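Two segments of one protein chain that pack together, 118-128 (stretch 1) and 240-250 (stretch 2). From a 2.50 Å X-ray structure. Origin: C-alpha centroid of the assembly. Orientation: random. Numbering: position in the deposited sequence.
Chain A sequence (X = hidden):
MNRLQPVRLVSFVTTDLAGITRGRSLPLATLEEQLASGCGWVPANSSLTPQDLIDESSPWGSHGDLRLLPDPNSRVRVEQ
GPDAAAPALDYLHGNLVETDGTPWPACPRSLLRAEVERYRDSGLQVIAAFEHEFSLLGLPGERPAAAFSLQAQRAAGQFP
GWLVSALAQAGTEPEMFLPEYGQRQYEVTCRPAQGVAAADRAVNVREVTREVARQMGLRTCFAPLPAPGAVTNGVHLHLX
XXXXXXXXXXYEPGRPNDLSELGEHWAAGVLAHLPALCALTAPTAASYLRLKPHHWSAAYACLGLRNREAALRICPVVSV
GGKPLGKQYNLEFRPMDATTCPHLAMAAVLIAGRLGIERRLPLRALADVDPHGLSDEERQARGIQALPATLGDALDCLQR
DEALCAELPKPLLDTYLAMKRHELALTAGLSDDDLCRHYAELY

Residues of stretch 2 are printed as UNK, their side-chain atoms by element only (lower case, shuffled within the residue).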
# COMPACT_ATOMS: atom_id res chain seq x y z
N ARG A 118 46.77 25.36 -29.17
CA ARG A 118 48.24 25.30 -29.08
C ARG A 118 48.75 23.92 -29.49
O ARG A 118 49.87 23.78 -30.03
CB ARG A 118 48.75 25.58 -27.64
CG ARG A 118 48.46 26.97 -27.14
CD ARG A 118 49.17 27.28 -25.84
NE ARG A 118 48.56 26.79 -24.60
CZ ARG A 118 47.60 27.41 -23.90
NH1 ARG A 118 47.06 28.53 -24.34
NH2 ARG A 118 47.16 26.91 -22.77
N TYR A 119 47.94 22.90 -29.22
CA TYR A 119 48.24 21.60 -29.75
C TYR A 119 48.07 21.57 -31.27
O TYR A 119 49.00 21.13 -31.96
CB TYR A 119 47.44 20.52 -29.06
CG TYR A 119 48.24 19.80 -28.00
CD1 TYR A 119 48.37 20.36 -26.71
CD2 TYR A 119 48.86 18.57 -28.27
CE1 TYR A 119 49.07 19.71 -25.69
CE2 TYR A 119 49.56 17.91 -27.26
CZ TYR A 119 49.67 18.49 -25.97
OH TYR A 119 50.41 17.88 -24.98
N ARG A 120 46.93 22.05 -31.77
CA ARG A 120 46.65 22.02 -33.22
C ARG A 120 47.76 22.78 -33.98
O ARG A 120 48.33 22.25 -34.93
CB ARG A 120 45.27 22.58 -33.56
CG ARG A 120 44.53 21.84 -34.70
CD ARG A 120 43.35 22.60 -35.32
NE ARG A 120 43.63 24.04 -35.41
CZ ARG A 120 44.51 24.61 -36.24
NH1 ARG A 120 45.21 23.87 -37.10
NH2 ARG A 120 44.70 25.92 -36.22
N ASP A 121 48.08 24.00 -33.53
CA ASP A 121 49.08 24.88 -34.15
C ASP A 121 50.36 24.20 -34.56
O ASP A 121 50.87 24.47 -35.65
CB ASP A 121 49.42 26.06 -33.24
CG ASP A 121 48.37 27.16 -33.30
OD1 ASP A 121 48.40 27.99 -32.37
OD2 ASP A 121 47.51 27.18 -34.24
N SER A 122 50.88 23.33 -33.70
CA SER A 122 52.04 22.51 -34.01
C SER A 122 51.69 21.12 -34.57
O SER A 122 52.51 20.21 -34.51
CB SER A 122 52.92 22.35 -32.78
OG SER A 122 52.29 21.49 -31.88
N GLY A 123 50.47 20.95 -35.09
CA GLY A 123 50.09 19.72 -35.84
C GLY A 123 49.55 18.48 -35.11
O GLY A 123 49.40 17.43 -35.75
N LEU A 124 49.25 18.60 -33.81
CA LEU A 124 48.70 17.50 -32.99
C LEU A 124 47.18 17.62 -32.65
O LEU A 124 46.73 18.66 -32.15
CB LEU A 124 49.52 17.38 -31.71
CG LEU A 124 51.03 17.57 -31.87
CD1 LEU A 124 51.73 17.38 -30.54
CD2 LEU A 124 51.53 16.56 -32.87
N GLN A 125 46.41 16.59 -32.95
CA GLN A 125 45.04 16.42 -32.49
C GLN A 125 45.12 15.71 -31.15
O GLN A 125 45.94 14.81 -30.97
CB GLN A 125 44.26 15.51 -33.43
CG GLN A 125 44.53 15.72 -34.90
CD GLN A 125 43.61 16.73 -35.58
OE1 GLN A 125 43.76 17.94 -35.40
NE2 GLN A 125 42.66 16.22 -36.39
N VAL A 126 44.26 16.07 -30.20
CA VAL A 126 44.21 15.34 -28.93
C VAL A 126 43.01 14.44 -28.78
O VAL A 126 41.86 14.88 -28.88
CB VAL A 126 44.37 16.27 -27.73
CG1 VAL A 126 44.33 15.45 -26.44
CG2 VAL A 126 45.71 17.00 -27.86
N ILE A 127 43.29 13.17 -28.55
CA ILE A 127 42.26 12.16 -28.54
C ILE A 127 42.32 11.57 -27.17
O ILE A 127 43.38 11.05 -26.77
CB ILE A 127 42.59 11.03 -29.52
CG1 ILE A 127 42.69 11.56 -30.95
CG2 ILE A 127 41.56 9.93 -29.40
CD1 ILE A 127 41.41 11.48 -31.77
N ALA A 128 41.19 11.62 -26.47
CA ALA A 128 41.12 11.16 -25.09
C ALA A 128 39.79 10.53 -24.72
O ALA A 128 38.73 10.80 -25.32
CB ALA A 128 41.46 12.29 -24.11
N UNK A 240 45.84 9.60 -26.64
CA UNK A 240 46.63 9.34 -27.84
C UNK A 240 46.79 10.70 -28.52
O UNK A 240 45.99 11.63 -28.30
c UNK A 240 46.00 8.26 -28.73
o UNK A 240 44.91 8.72 -29.51
N UNK A 241 47.87 10.82 -29.28
CA UNK A 241 48.21 12.05 -29.99
C UNK A 241 48.31 11.73 -31.48
O UNK A 241 49.02 10.79 -31.82
c UNK A 241 49.55 12.59 -29.48
c UNK A 241 50.90 14.20 -28.10
c UNK A 241 48.43 14.47 -28.27
c UNK A 241 49.56 13.47 -28.23
N UNK A 242 47.62 12.46 -32.34
CA UNK A 242 47.57 12.13 -33.79
C UNK A 242 47.89 13.30 -34.71
O UNK A 242 47.42 14.42 -34.49
c UNK A 242 45.82 10.23 -33.72
n UNK A 242 43.86 8.86 -33.34
c UNK A 242 44.33 9.99 -33.88
c UNK A 242 46.21 11.61 -34.22
o UNK A 242 43.62 10.79 -34.49
N UNK A 243 48.64 13.02 -35.76
CA UNK A 243 48.82 13.99 -36.84
C UNK A 243 47.44 14.40 -37.31
O UNK A 243 46.51 13.58 -37.29
n UNK A 243 49.28 13.70 -40.41
n UNK A 243 49.73 15.81 -40.75
c UNK A 243 49.33 14.67 -41.35
c UNK A 243 49.93 15.57 -39.45
c UNK A 243 49.67 13.40 -37.96
c UNK A 243 49.65 14.22 -39.23
N UNK A 244 47.29 15.68 -37.68
CA UNK A 244 46.00 16.24 -38.14
C UNK A 244 45.37 15.43 -39.31
O UNK A 244 45.06 15.99 -40.36
c UNK A 244 46.17 17.73 -38.49
N UNK A 245 45.15 14.13 -39.08
CA UNK A 245 45.20 13.12 -40.16
C UNK A 245 44.74 11.71 -39.73
O UNK A 245 44.27 10.93 -40.58
c UNK A 245 46.82 12.38 -41.98
c UNK A 245 46.66 13.01 -40.61
o UNK A 245 47.93 11.86 -42.26
o UNK A 245 45.87 12.44 -42.78
N UNK A 246 44.95 11.39 -38.45
CA UNK A 246 44.65 10.06 -37.87
C UNK A 246 45.88 9.18 -37.66
O UNK A 246 45.81 8.12 -37.03
N UNK A 247 47.00 9.65 -38.21
CA UNK A 247 48.30 9.03 -38.07
C UNK A 247 48.79 9.11 -36.60
O UNK A 247 49.04 10.19 -36.08
c UNK A 247 49.28 9.72 -39.03
o UNK A 247 50.55 9.10 -39.08
N UNK A 248 48.90 7.95 -35.92
CA UNK A 248 49.26 7.94 -34.50
C UNK A 248 50.72 8.34 -34.35
O UNK A 248 51.56 7.79 -35.01
c UNK A 248 49.07 6.47 -34.11
c UNK A 248 48.81 6.57 -36.47
c UNK A 248 49.42 5.73 -35.38
N UNK A 249 51.00 9.31 -33.50
CA UNK A 249 52.33 9.90 -33.41
C UNK A 249 52.97 9.54 -32.07
O UNK A 249 54.12 9.91 -31.81
c UNK A 249 52.26 11.42 -33.58
c UNK A 249 52.94 12.10 -35.95
c UNK A 249 51.83 12.09 -34.90
c UNK A 249 51.35 13.52 -34.66
N UNK A 250 52.23 8.83 -31.24
CA UNK A 250 52.78 8.35 -30.00
C UNK A 250 53.54 7.06 -30.26
O UNK A 250 54.42 6.69 -29.47
c UNK A 250 51.66 8.04 -29.01
c UNK A 250 52.49 9.90 -27.51
c UNK A 250 50.51 8.55 -26.85
c UNK A 250 51.27 9.14 -28.03

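Stretch 1 runs from the end of a helix through a tight turn at Gly123 into strand 124-128, and stretch 2 opens with an antiparallel strand, 240-243, laid beside it.

Position 240 carries one carbon and then one oxygen, a hydroxymethyl group. Its oxygen lies 3.3 Å from Ile127 CB. This is Ser240, with chi1 in the p well. Its backbone pairs with Ile127 in both directions: Ser240 N donates to Ile127 O at 2.9 Å, and Ile127 N donates to Ser240 O at 3.1 Å.

At position 241 there are four carbons, forked at the second, and the pair beyond the fork reaches Tyr119, Leu124 and Val126. A branched, wholly apolar chain of this shape is leucine. Leu241 CD2 sits 3.8 Å from Tyr119 CE2 and 3.7 Å from Val126 CG2, while Leu241 CD1 is 4.1 Å from Leu124 CD1. The helix and the strand of stretch 1 thus both contribute to its pocket.

Position 242 has three carbons, the third bearing one oxygen and one nitrogen, a primary amide; the side chain lies beside Gln125 on the same sheet face, with its amide oxygen near Ile127. This is Gln242. Its CB is 4.4 Å from Gln125 CB, and Gln242 OE1 approaches Ile127 CD1 at 3.6 Å. The main chain is firmly tied, Gln125 N to Gln242 O at 2.8 Å and Gln242 N to Gln125 O at 3.2 Å, both nearly linear.

Position 243 shows one carbon and a five-membered ring of three carbons and two nitrogens, the imidazole of His243. Its CA-to-CB bond points away from stretch 1, although the backbone still passes close, with His243 CA 3.7 Å from Gly123 O.

The single side-chain carbon at position 244 lies by the amide of Gln125, its CB 3.9 Å from Gln125 OE1. This is Ala244, and Ala244 N makes a weak hydrogen bond to Gly123 O at 3.4 Å.

Position 245 has two carbons, the second with two oxygens, a carboxylate whose end leads away from stretch 1. This is Asp245. Position 246 has no side-chain atoms and is Gly246; at its backbone angles a CB would jam against the preceding carbonyl. Position 247, one carbon and one oxygen, is Ser247, and position 248, three carbons closed onto the backbone nitrogen, is Pro248. Neither touches stretch 1.

Position 249 again has four carbons forked at the second; its CA-to-CB bond points toward stretch 1, and one carbon beyond the fork meets Leu124: Leu249, whose CD1 packs 3.5 Å from Leu124 CD2. Its backbone N also bonds to Leu241 O at 3.0 Å, drawing the loop back beside the strand. Position 250, of the same forked four-carbon form, is Leu250, out of reach of stretch 1.

The contact rests on four strong backbone hydrogen bonds, arranged as two reciprocal pairs, which fix the register. Side chains then sort by face: Ser240 and Gln242 lie with Gln125 and Ile127, whereas Leu241 joins Val126 on the other face and extends to Tyr119 and Leu124. Leu249 adds an apolar contact with Leu124 from the returning loop. Together the stretches bury 560 Å².

Stretch 2, residues 240-250: SLQHADGSPLL
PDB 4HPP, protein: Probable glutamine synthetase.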